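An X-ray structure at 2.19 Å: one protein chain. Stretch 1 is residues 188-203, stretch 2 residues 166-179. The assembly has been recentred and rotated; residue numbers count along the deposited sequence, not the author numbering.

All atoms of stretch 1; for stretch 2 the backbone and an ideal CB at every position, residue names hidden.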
# COMPACT_ATOMS: atom_id res chain seq x y z
N THR A 188 -0.73 16.07 -2.58
CA THR A 188 -1.99 16.45 -1.95
C THR A 188 -2.84 17.22 -2.94
O THR A 188 -2.36 18.17 -3.57
CB THR A 188 -1.74 17.30 -0.70
OG1 THR A 188 -0.83 16.62 0.17
CG2 THR A 188 -3.04 17.55 0.05
N PHE A 189 -4.10 16.82 -3.08
CA PHE A 189 -5.01 17.49 -4.01
C PHE A 189 -6.43 17.43 -3.47
O PHE A 189 -6.76 16.61 -2.60
CB PHE A 189 -4.94 16.88 -5.41
CG PHE A 189 -5.51 15.48 -5.51
CD1 PHE A 189 -4.75 14.38 -5.16
CD2 PHE A 189 -6.81 15.27 -5.95
CE1 PHE A 189 -5.26 13.10 -5.25
CE2 PHE A 189 -7.33 13.99 -6.05
CZ PHE A 189 -6.56 12.91 -5.70
N THR A 190 -7.27 18.33 -3.98
CA THR A 190 -8.69 18.36 -3.65
C THR A 190 -9.46 17.64 -4.74
O THR A 190 -9.41 18.03 -5.91
CB THR A 190 -9.18 19.81 -3.50
OG1 THR A 190 -8.43 20.47 -2.47
CG2 THR A 190 -10.65 19.83 -3.11
N MSE A 191 -10.18 16.58 -4.36
CA MSE A 191 -10.88 15.70 -5.29
C MSE A 191 -11.90 16.44 -6.14
O MSE A 191 -12.87 16.98 -5.61
CB MSE A 191 -11.56 14.58 -4.50
CG MSE A 191 -12.52 13.69 -5.29
SE MSE A 191 -11.65 12.88 -6.82
CE MSE A 191 -10.35 11.79 -5.89
N PRO A 192 -11.70 16.48 -7.45
CA PRO A 192 -12.71 17.07 -8.34
C PRO A 192 -14.01 16.29 -8.30
O PRO A 192 -14.11 15.18 -7.78
CB PRO A 192 -12.06 17.01 -9.73
CG PRO A 192 -10.60 16.86 -9.47
CD PRO A 192 -10.48 16.10 -8.18
N GLU A 193 -15.05 16.91 -8.88
CA GLU A 193 -16.36 16.28 -8.89
C GLU A 193 -16.48 15.18 -9.93
O GLU A 193 -17.37 14.34 -9.82
CB GLU A 193 -17.44 17.34 -9.13
CG GLU A 193 -17.81 18.16 -7.91
CD GLU A 193 -19.22 17.90 -7.42
OE1 GLU A 193 -19.71 16.76 -7.60
OE2 GLU A 193 -19.83 18.82 -6.85
N ASP A 194 -15.61 15.16 -10.94
CA ASP A 194 -15.82 14.34 -12.12
C ASP A 194 -14.58 13.52 -12.47
O ASP A 194 -14.28 13.29 -13.64
CB ASP A 194 -16.23 15.21 -13.31
CG ASP A 194 -15.13 16.18 -13.73
OD1 ASP A 194 -14.36 16.61 -12.85
OD2 ASP A 194 -15.05 16.50 -14.93
N MSE A 195 -13.84 13.05 -11.47
CA MSE A 195 -12.71 12.19 -11.78
C MSE A 195 -13.25 10.81 -12.13
O MSE A 195 -14.10 10.28 -11.41
CB MSE A 195 -11.69 12.11 -10.63
CG MSE A 195 -10.74 10.93 -10.75
SE MSE A 195 -9.64 10.57 -9.17
CE MSE A 195 -8.22 11.85 -9.45
N PRO A 196 -12.79 10.25 -13.24
CA PRO A 196 -13.30 8.95 -13.69
C PRO A 196 -13.10 7.86 -12.65
O PRO A 196 -12.05 7.76 -12.01
CB PRO A 196 -12.48 8.67 -14.96
CG PRO A 196 -12.09 10.02 -15.45
CD PRO A 196 -11.88 10.86 -14.23
N GLN A 197 -14.13 7.04 -12.49
CA GLN A 197 -14.13 5.96 -11.51
C GLN A 197 -13.73 4.65 -12.17
O GLN A 197 -13.91 4.46 -13.38
CB GLN A 197 -15.51 5.83 -10.88
CG GLN A 197 -15.83 6.94 -9.91
CD GLN A 197 -17.30 7.02 -9.57
OE1 GLN A 197 -17.97 6.00 -9.44
NE2 GLN A 197 -17.80 8.24 -9.40
N HIS A 198 -13.17 3.75 -11.36
CA HIS A 198 -12.84 2.39 -11.80
C HIS A 198 -11.93 2.40 -13.02
O HIS A 198 -12.09 1.59 -13.95
CB HIS A 198 -14.11 1.58 -12.07
CG HIS A 198 -15.22 1.85 -11.11
ND1 HIS A 198 -16.32 2.61 -11.44
CD2 HIS A 198 -15.40 1.47 -9.82
CE1 HIS A 198 -17.13 2.68 -10.40
NE2 HIS A 198 -16.60 1.99 -9.40
N GLU A 199 -10.96 3.31 -13.04
CA GLU A 199 -10.01 3.42 -14.13
C GLU A 199 -8.60 3.55 -13.57
O GLU A 199 -8.41 3.91 -12.40
CB GLU A 199 -10.34 4.61 -15.05
CG GLU A 199 -11.67 4.48 -15.77
CD GLU A 199 -11.52 4.59 -17.27
OE1 GLU A 199 -11.76 5.69 -17.82
OE2 GLU A 199 -11.16 3.57 -17.91
N ASP A 200 -7.62 3.25 -14.41
CA ASP A 200 -6.24 3.25 -13.98
C ASP A 200 -5.76 4.67 -13.70
O ASP A 200 -6.09 5.61 -14.43
CB ASP A 200 -5.35 2.58 -15.03
CG ASP A 200 -5.87 1.22 -15.44
OD1 ASP A 200 -6.70 1.15 -16.36
OD2 ASP A 200 -5.44 0.21 -14.83
N ILE A 201 -4.97 4.82 -12.64
CA ILE A 201 -4.41 6.10 -12.23
C ILE A 201 -2.91 6.05 -12.46
O ILE A 201 -2.23 5.14 -11.98
CB ILE A 201 -4.73 6.41 -10.77
CG1 ILE A 201 -6.25 6.51 -10.58
CG2 ILE A 201 -4.06 7.70 -10.33
CD1 ILE A 201 -6.66 6.72 -9.16
N VAL A 202 -2.39 7.03 -13.20
CA VAL A 202 -0.98 7.08 -13.58
C VAL A 202 -0.39 8.40 -13.09
O VAL A 202 -0.94 9.47 -13.37
CB VAL A 202 -0.80 6.93 -15.10
CG1 VAL A 202 0.66 7.06 -15.48
CG2 VAL A 202 -1.38 5.60 -15.57
N VAL A 203 0.70 8.31 -12.34
CA VAL A 203 1.47 9.47 -11.91
C VAL A 203 2.69 9.58 -12.81
O VAL A 203 3.52 8.66 -12.86
CB VAL A 203 1.88 9.36 -10.44
CG1 VAL A 203 2.76 10.54 -10.05
CG2 VAL A 203 0.65 9.29 -9.55
N UNK A 166 -1.19 13.84 -12.87
CA UNK A 166 -1.99 12.68 -12.49
C UNK A 166 -3.02 12.48 -13.58
O UNK A 166 -3.88 13.34 -13.81
CB UNK A 166 -2.65 12.86 -11.12
N UNK A 167 -2.93 11.36 -14.29
CA UNK A 167 -3.84 11.04 -15.38
C UNK A 167 -4.69 9.83 -14.98
O UNK A 167 -4.15 8.78 -14.64
CB UNK A 167 -3.07 10.77 -16.67
N UNK A 168 -6.01 10.00 -15.02
CA UNK A 168 -6.95 8.94 -14.70
C UNK A 168 -7.56 8.46 -16.01
O UNK A 168 -8.25 9.22 -16.70
CB UNK A 168 -8.03 9.42 -13.72
N UNK A 169 -7.30 7.20 -16.35
CA UNK A 169 -7.79 6.65 -17.60
C UNK A 169 -7.01 7.14 -18.80
O UNK A 169 -5.78 7.22 -18.77
CB UNK A 169 -9.27 6.99 -17.78
N UNK A 170 -7.72 7.48 -19.87
CA UNK A 170 -7.11 7.83 -21.14
C UNK A 170 -7.44 9.24 -21.63
O UNK A 170 -6.71 9.76 -22.47
CB UNK A 170 -7.54 6.81 -22.20
N UNK A 171 -8.52 9.86 -21.13
CA UNK A 171 -8.92 11.18 -21.57
C UNK A 171 -8.93 12.22 -20.46
O UNK A 171 -9.21 13.39 -20.74
CB UNK A 171 -10.31 11.10 -22.21
N UNK A 172 -8.64 11.84 -19.22
CA UNK A 172 -8.73 12.75 -18.09
C UNK A 172 -7.35 13.04 -17.52
O UNK A 172 -6.54 12.14 -17.33
CB UNK A 172 -9.64 12.17 -17.01
N UNK A 173 -7.11 14.32 -17.24
CA UNK A 173 -5.91 14.77 -16.55
C UNK A 173 -6.32 15.62 -15.36
O UNK A 173 -7.15 16.52 -15.50
CB UNK A 173 -4.99 15.55 -17.49
N UNK A 174 -5.76 15.32 -14.19
CA UNK A 174 -6.10 16.07 -12.99
C UNK A 174 -5.67 17.52 -13.15
O UNK A 174 -4.48 17.78 -13.42
CB UNK A 174 -5.45 15.45 -11.75
N UNK A 175 -6.58 18.49 -13.01
CA UNK A 175 -6.18 19.90 -13.14
C UNK A 175 -5.17 20.28 -12.07
O UNK A 175 -5.28 19.87 -10.91
CB UNK A 175 -7.40 20.82 -13.05
N UNK A 176 -4.18 21.07 -12.47
CA UNK A 176 -3.13 21.48 -11.54
C UNK A 176 -3.69 22.31 -10.40
O UNK A 176 -3.18 22.25 -9.27
CB UNK A 176 -2.05 22.27 -12.27
N UNK A 177 -4.76 23.08 -10.65
CA UNK A 177 -5.36 23.88 -9.59
C UNK A 177 -5.92 23.01 -8.47
O UNK A 177 -5.98 23.45 -7.32
CB UNK A 177 -6.47 24.77 -10.16
N UNK A 178 -6.32 21.78 -8.80
CA UNK A 178 -6.79 20.86 -7.77
C UNK A 178 -5.66 20.42 -6.85
O UNK A 178 -5.90 20.09 -5.68
CB UNK A 178 -7.44 19.64 -8.41
N UNK A 179 -4.43 20.42 -7.34
CA UNK A 179 -3.27 20.03 -6.54
C UNK A 179 -2.90 21.18 -5.61
O UNK A 179 -2.77 22.33 -6.05
CB UNK A 179 -2.09 19.65 -7.43

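Position 166 lies in a strand antiparallel to the strand that holds Ile201, Val202 and Val203. Its CB points to the sheet face that carries Ile201 and Val203. A branched or long apolar side chain would suit. The residue is Ile166; its CG2 lies 4.0 Å from Ile201 CG2, and its CG1 4.4 Å from Val203 CG2.

Position 167 pairs with Val202 through two backbone hydrogen bonds, 167 N to Val202 O and Val202 N to 167 O, both 2.9 Å. Its CB points to the other face, with Val202. Many side chains would fit. It is Lys167, whose end leads away from stretch 1.

Position 168 turns back to the Ile201 face. Its CB is 4.1 Å from Pro196 CD and 4.3 Å from Met195 CG, so a compact apolar residue is expected. Val168 fits: CG2 is 3.7 Å from Met195 CE, while CG1 is 3.8 Å from Pro196 CB.

Position 169 has phi 75°, psi -137°, and an ideal CB would clash with Glu199 OE1 at 2.8 Å. Both point to glycine. Gly169 is found, and its N donates to Asp200 O at 2.8 Å.

Position 170 has no stretch 1 atom near its CB, but the Glu199 carboxylate is within reach of a long side chain. A base would suit, though polar residues are possible. Lys170 extends to a salt bridge, NZ to Glu199 OE1, 2.9 Å.

Position 171 meets nothing in stretch 1 and tolerates much; it is Asp171.

Position 172 points toward stretch 1, its CB 3.6 Å from Pro196 CG. A flat ring or a long apolar chain would suit. Tyr172 lays one ring face against Pro196, with CD 3.7 Å from the ring centroid, a CH-pi contact. Its OH has no polar partner in the model.

Position 173 is out of reach of stretch 1, which sets no preference there. It is Thr173, whose OG1 accepts from Lys167 NZ at 3.0 Å.

Position 174 points toward stretch 1. A medium or large apolar residue would suit. Leu174 CD2 sits over the Phe189 ring, 4.2 Å from its centroid, and CD1 is 3.6 Å from Pro192 CG.

At 175, 176 and 177 stretch 1 sets little preference, so many side chains would do. They are Pro175, Arg176 and Glu177.

Position 178 has its CB 3.6 Å from Thr190 O, which favours a small residue. It is Ala178, whose O accepts from Thr190 N at 2.8 Å.

Position 179 pairs with Phe189. An apolar strand-former would suit. Ile179 CG1 lies 4.2 Å from Phe189 CB.

Stretch 2, residues 166-179: IKVGKDYTLPREAI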
# COMPACT_ATOMS: atom_id res chain seq x y z
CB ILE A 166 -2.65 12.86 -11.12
CG1 ILE A 166 -1.59 13.05 -10.03
CG2 ILE A 166 -3.55 11.67 -10.81
CD1 ILE A 166 -2.08 12.73 -8.63
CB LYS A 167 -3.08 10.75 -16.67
CG LYS A 167 -2.36 11.96 -17.26
CD LYS A 167 -2.53 12.02 -18.77
CE LYS A 167 -1.44 12.85 -19.42
NZ LYS A 167 -1.67 14.32 -19.25
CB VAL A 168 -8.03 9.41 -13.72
CG1 VAL A 168 -9.03 8.28 -13.46
CG2 VAL A 168 -7.39 9.88 -12.43
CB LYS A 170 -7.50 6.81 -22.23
CG LYS A 170 -9.01 6.74 -22.62
CD LYS A 170 -9.92 6.32 -21.47
CE LYS A 170 -11.37 6.24 -21.88
NZ LYS A 170 -12.23 6.14 -20.66
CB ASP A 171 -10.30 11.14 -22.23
CG ASP A 171 -10.48 9.95 -23.15
OD1 ASP A 171 -11.42 9.16 -22.93
OD2 ASP A 171 -9.68 9.82 -24.10
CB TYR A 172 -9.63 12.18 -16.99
CG TYR A 172 -9.76 13.09 -15.80
CD1 TYR A 172 -10.64 14.17 -15.81
CD2 TYR A 172 -9.01 12.87 -14.65
CE1 TYR A 172 -10.76 15.00 -14.72
CE2 TYR A 172 -9.13 13.70 -13.55
CZ TYR A 172 -10.01 14.77 -13.59
OH TYR A 172 -10.13 15.60 -12.50
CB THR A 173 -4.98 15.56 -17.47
OG1 THR A 173 -4.59 14.75 -18.58
CG2 THR A 173 -3.73 16.00 -16.72
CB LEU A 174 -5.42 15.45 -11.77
CG LEU A 174 -5.70 16.10 -10.42
CD1 LEU A 174 -7.16 15.95 -10.03
CD2 LEU A 174 -4.79 15.53 -9.34
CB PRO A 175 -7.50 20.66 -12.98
CG PRO A 175 -8.57 19.64 -13.27
CD PRO A 175 -8.02 18.33 -12.79
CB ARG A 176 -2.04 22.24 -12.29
CG ARG A 176 -1.24 23.23 -11.45
CD ARG A 176 -0.15 22.54 -10.63
NE ARG A 176 0.53 21.48 -11.38
CZ ARG A 176 1.79 21.12 -11.19
NH1 ARG A 176 2.53 21.74 -10.27
NH2 ARG A 176 2.33 20.14 -11.91
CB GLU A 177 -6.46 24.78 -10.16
CG GLU A 177 -7.35 24.11 -11.19
CD GLU A 177 -6.82 24.22 -12.61
OE1 GLU A 177 -7.58 24.64 -13.50
OE2 GLU A 177 -5.64 23.88 -12.83
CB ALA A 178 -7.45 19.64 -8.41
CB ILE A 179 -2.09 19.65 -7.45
CG1 ILE A 179 -2.47 18.47 -8.35
CG2 ILE A 179 -0.86 19.31 -6.61
CD1 ILE A 179 -1.37 18.04 -9.29
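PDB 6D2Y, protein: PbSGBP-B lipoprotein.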